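Local structure of KaiC-like domain-containing protein (Pyrococcus horikoshii, 2EKD) at residues L127-T130 and F131-I134; V159-K162 and H163-I167. The protein is of unknown function but, as a KaiC-like member of the P-loop NTPase clan, may bind nucleotides. One frame throughout, in Å; residues are numbered along the deposited sequence.

Overall arrangement
Interaction 1 (127-134) comes first along the chain, where helix 121-127 gives way to helix 130-141; interaction 2 (159-167) follows after strand 149-156, where helix 157-163 breaks and helix 165-174 begins. Each is a local helix-to-helix turn, and their centres lie about 11 Å apart on the same side of the chain's centre. They meet directly: His163 NE2 probably bonds to Gly128 O at 3.0 Å, and Ile167 CD1 packs on Asn133 CB. The two turns thus join two consecutive helix pairs, with strand 149-156 between the pairs along the chain. Both also touch the second and third subunits, so this corner of the fold contributes to the six-chain assembly.

Interaction 1: residues L127-T130 and F131-I134; sequences LGNT and FENI
Asn129 O accepts from Asn133 N at 2.9 Å and Thr130 O from Ile134 N at 3.0 Å, so the first turn of helix 130-141 already carries regular i to i+4 bonds. Asn129 and Glu132 then exchange a reciprocal pair. Asn129 OD1 takes the N-H of Glu132 at 2.9 Å, almost in line with the C=O of the asparagine side chain (175°); chi1 of 55° folds the amide back over the helix start to reach it. In return Glu132 OE1 accepts from Asn129 N at 3.0 Å through its anti lone pair, with the carboxylate turned 36° from the asparagine amide plane. The same OE1 lies against Gly128 CA, while OE2 has a long, weak ion pair with Lys94. With an alanine in place of Glu132, Asn129 N would probably be left without its acceptor, and only one half of the reciprocal pair would remain. Asn133 ND2 bonds more strongly to Ile125 O than to Gly128 O, where the bond is weak (3.4 Å); its OD1 accepts from a water that also bonds to Thr130 OG1. Ile134 CD1 rests on Thr130 CG2 at 4.0 Å, beside a neighbouring subunit whose Leu126 and Leu127 pack on this surface. Asn129 as N-cap and Glu132 three residues on make a classic capping box at the start of helix 130-141.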
loop_
_atom_site.group_PDB
_atom_site.type_symbol
_atom_site.label_atom_id
_atom_site.label_comp_id
_atom_site.label_asym_id
_atom_site.label_seq_id
_atom_site.Cartn_x
_atom_site.Cartn_y
_atom_site.Cartn_z
ATOM N N LEU F 127 3.348 18.513 -7.518
ATOM C CA LEU F 127 2.199 19.402 -7.362
ATOM C C LEU F 127 0.950 19.033 -8.158
ATOM O O LEU F 127 -0.153 19.437 -7.797
ATOM C CB LEU F 127 2.599 20.832 -7.735
ATOM C CG LEU F 127 3.523 21.569 -6.761
ATOM C CD1 LEU F 127 4.252 22.690 -7.492
ATOM C CD2 LEU F 127 2.702 22.108 -5.596
ATOM N N GLY F 128 1.112 18.274 -9.239
ATOM C CA GLY F 128 -0.041 17.934 -10.048
ATOM C C GLY F 128 -0.590 16.526 -9.941
ATOM O O GLY F 128 0.046 15.623 -9.382
ATOM N N ASN F 129 -1.792 16.345 -10.477
ATOM C CA ASN F 129 -2.426 15.040 -10.477
ATOM C C ASN F 129 -1.915 14.249 -11.691
ATOM O O ASN F 129 -1.025 14.705 -12.409
ATOM C CB ASN F 129 -3.958 15.179 -10.515
ATOM C CG ASN F 129 -4.447 16.019 -11.678
ATOM O OD1 ASN F 129 -3.825 16.053 -12.746
ATOM N ND2 ASN F 129 -5.584 16.690 -11.486
ATOM N N THR F 130 -2.471 13.069 -11.920
ATOM C CA THR F 130 -2.034 12.238 -13.030
ATOM C C THR F 130 -2.138 12.931 -14.388
ATOM O O THR F 130 -1.212 12.856 -15.205
ATOM C CB THR F 130 -2.836 10.927 -13.066
ATOM O OG1 THR F 130 -2.663 10.243 -11.822
ATOM C CG2 THR F 130 -2.359 10.028 -14.197
ATOM N N PHE F 131 -3.262 13.604 -14.624
ATOM C CA PHE F 131 -3.493 14.304 -15.885
ATOM C C PHE F 131 -2.481 15.420 -16.118
ATOM O O PHE F 131 -1.977 15.581 -17.227
ATOM C CB PHE F 131 -4.908 14.887 -15.917
ATOM C CG PHE F 131 -5.241 15.599 -17.198
ATOM C CD1 PHE F 131 -5.453 14.881 -18.373
ATOM C CD2 PHE F 131 -5.335 16.984 -17.235
ATOM C CE1 PHE F 131 -5.753 15.534 -19.567
ATOM C CE2 PHE F 131 -5.637 17.649 -18.426
ATOM C CZ PHE F 131 -5.845 16.920 -19.593
ATOM N N GLU F 132 -2.188 16.194 -15.078
ATOM C CA GLU F 132 -1.228 17.286 -15.204
ATOM C C GLU F 132 0.192 16.730 -15.332
ATOM O O GLU F 132 1.033 17.310 -16.019
ATOM C CB GLU F 132 -1.347 18.233 -14.000
ATOM C CG GLU F 132 -2.728 18.874 -13.901
ATOM C CD GLU F 132 -3.016 19.547 -12.559
ATOM O OE1 GLU F 132 -2.722 18.955 -11.490
ATOM O OE2 GLU F 132 -3.567 20.673 -12.574
ATOM N N ASN F 133 0.450 15.603 -14.678
ATOM C CA ASN F 133 1.764 14.961 -14.743
ATOM C C ASN F 133 2.040 14.539 -16.183
ATOM O O ASN F 133 3.128 14.760 -16.716
ATOM C CB ASN F 133 1.807 13.724 -13.834
ATOM C CG ASN F 133 1.873 14.078 -12.348
ATOM O OD1 ASN F 133 1.737 13.205 -11.495
ATOM N ND2 ASN F 133 2.091 15.355 -12.037
ATOM N N ILE F 134 1.047 13.922 -16.812
ATOM C CA ILE F 134 1.190 13.486 -18.192
ATOM C C ILE F 134 1.538 14.687 -19.089
ATOM O O ILE F 134 2.329 14.562 -20.026
ATOM C CB ILE F 134 -0.110 12.787 -18.673
ATOM C CG1 ILE F 134 -0.213 11.412 -18.016
ATOM C CG2 ILE F 134 -0.121 12.648 -20.184
ATOM C CD1 ILE F 134 -1.607 10.827 -18.019
HETATM O O HOH W 1 -0.254 11.415 -10.138
#

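Interaction 2: residues V159-K162 and H163-I167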
loop_
_atom_site.group_PDB
_atom_site.type_symbol
_atom_site.label_atom_id
_atom_site.label_comp_id
_atom_site.label_asym_id
_atom_site.label_seq_id
_atom_site.Cartn_x
_atom_site.Cartn_y
_atom_site.Cartn_z
ATOM N N VAL F 159 11.169 11.553 -5.239
ATOM C CA VAL F 159 10.029 12.448 -5.197
ATOM C C VAL F 159 9.025 12.066 -6.286
ATOM O O VAL F 159 7.823 12.030 -6.033
ATOM C CB VAL F 159 10.466 13.915 -5.397
ATOM C CG1 VAL F 159 9.255 14.790 -5.656
ATOM C CG2 VAL F 159 11.206 14.405 -4.165
ATOM N N ILE F 160 9.506 11.780 -7.496
ATOM C CA ILE F 160 8.602 11.401 -8.583
ATOM C C ILE F 160 8.094 9.972 -8.371
ATOM O O ILE F 160 6.900 9.697 -8.479
ATOM C CB ILE F 160 9.300 11.465 -9.970
ATOM C CG1 ILE F 160 9.788 12.888 -10.258
ATOM C CG2 ILE F 160 8.334 11.012 -11.045
ATOM C CD1 ILE F 160 10.527 13.027 -11.587
ATOM N N GLU F 161 9.017 9.069 -8.062
ATOM C CA GLU F 161 8.690 7.665 -7.836
ATOM C C GLU F 161 7.608 7.471 -6.770
ATOM O O GLU F 161 6.629 6.755 -6.989
ATOM C CB GLU F 161 9.970 6.918 -7.447
ATOM C CG GLU F 161 9.791 5.525 -6.852
ATOM C CD GLU F 161 9.256 4.511 -7.838
ATOM O OE1 GLU F 161 9.730 4.497 -8.996
ATOM O OE2 GLU F 161 8.373 3.713 -7.450
ATOM N N LYS F 162 7.773 8.125 -5.626
ATOM C CA LYS F 162 6.815 7.997 -4.532
ATOM C C LYS F 162 5.504 8.756 -4.749
ATOM O O LYS F 162 4.482 8.405 -4.162
ATOM C CB LYS F 162 7.483 8.420 -3.220
ATOM C CG LYS F 162 8.753 7.618 -2.935
ATOM C CD LYS F 162 9.465 8.086 -1.681
ATOM C CE LYS F 162 10.769 7.323 -1.454
ATOM N NZ LYS F 162 10.573 5.840 -1.462
ATOM N N HIS F 163 5.526 9.789 -5.585
ATOM C CA HIS F 163 4.311 10.549 -5.875
ATOM C C HIS F 163 3.491 9.783 -6.914
ATOM O O HIS F 163 2.285 9.607 -6.757
ATOM C CB HIS F 163 4.656 11.933 -6.425
ATOM C CG HIS F 163 3.462 12.719 -6.868
ATOM N ND1 HIS F 163 2.522 13.210 -5.986
ATOM C CD2 HIS F 163 3.062 13.110 -8.102
ATOM C CE1 HIS F 163 1.596 13.874 -6.657
ATOM N NE2 HIS F 163 1.902 13.828 -7.944
ATOM N N SER F 164 4.155 9.344 -7.982
ATOM C CA SER F 164 3.506 8.580 -9.040
ATOM C C SER F 164 4.511 7.738 -9.813
ATOM O O SER F 164 5.152 8.210 -10.755
ATOM C CB SER F 164 2.775 9.499 -10.011
ATOM O OG SER F 164 2.155 8.724 -11.023
ATOM N N SER F 165 4.640 6.482 -9.408
ATOM C CA SER F 165 5.566 5.557 -10.043
ATOM C C SER F 165 5.361 5.468 -11.566
ATOM O O SER F 165 6.331 5.388 -12.321
ATOM C CB SER F 165 5.427 4.175 -9.402
ATOM O OG SER F 165 6.636 3.448 -9.514
ATOM N N PRO F 166 4.099 5.461 -12.036
ATOM C CA PRO F 166 3.867 5.384 -13.485
ATOM C C PRO F 166 4.524 6.551 -14.225
ATOM O O PRO F 166 5.134 6.372 -15.281
ATOM C CB PRO F 166 2.342 5.425 -13.595
ATOM C CG PRO F 166 1.910 4.699 -12.371
ATOM C CD PRO F 166 2.833 5.284 -11.300
ATOM N N ILE F 167 4.400 7.745 -13.657
ATOM C CA ILE F 167 4.970 8.943 -14.254
ATOM C C ILE F 167 6.483 8.827 -14.442
ATOM O O ILE F 167 7.023 9.256 -15.463
ATOM C CB ILE F 167 4.656 10.180 -13.396
ATOM C CG1 ILE F 167 3.141 10.390 -13.346
ATOM C CG2 ILE F 167 5.371 11.404 -13.957
ATOM C CD1 ILE F 167 2.515 10.662 -14.705
#
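His163 sits where helix 157-163 ends, its CB 3.2 Å from Val159 O. Its backbone N gives one bond to that oxygen, 3.2 Å long and bent to 136°, with the donor well above the carbonyl plane, and a weak one to Ile160 O. CG stands anti to the backbone N (chi1 174°), and the imidazole leads away from the turn, lying against Ile125 and Leu126 of helix 121-127, where NE2 has its probable partner in Gly128 O of the preceding helix-to-helix turn. Ile160 O also takes a nearly straight bond from Ser164 N at 2.8 Å, the last i to i+4 link before the chain departs from helical geometry. On the buried side, Ile160 CG2 meets Ile167 CG2 at 4.2 Å, the two side chains crossing at about a right angle, while Leu168 and Leu171 of helix 165-174 pack on Ile160 as well. The arrangement is a helix-to-helix junction in which one residue, Ser164, both leaves the first helix and holds the N-cap position of the next, helix 165-174, which has Pro166 in its first turn. Ser165 ties the second helix back to the first. Its OG donates to Glu161 OE2 at 2.7 Å, approaching from above the carboxylate plane, 38° out of it. A bend at chi2 turns the Glu161 chain back toward the serine, and OE1 keeps a long, weak ion pair with Arg157. Ser165 OG is also hydrogen-bonded to Lys162 NZ of a neighbouring subunit.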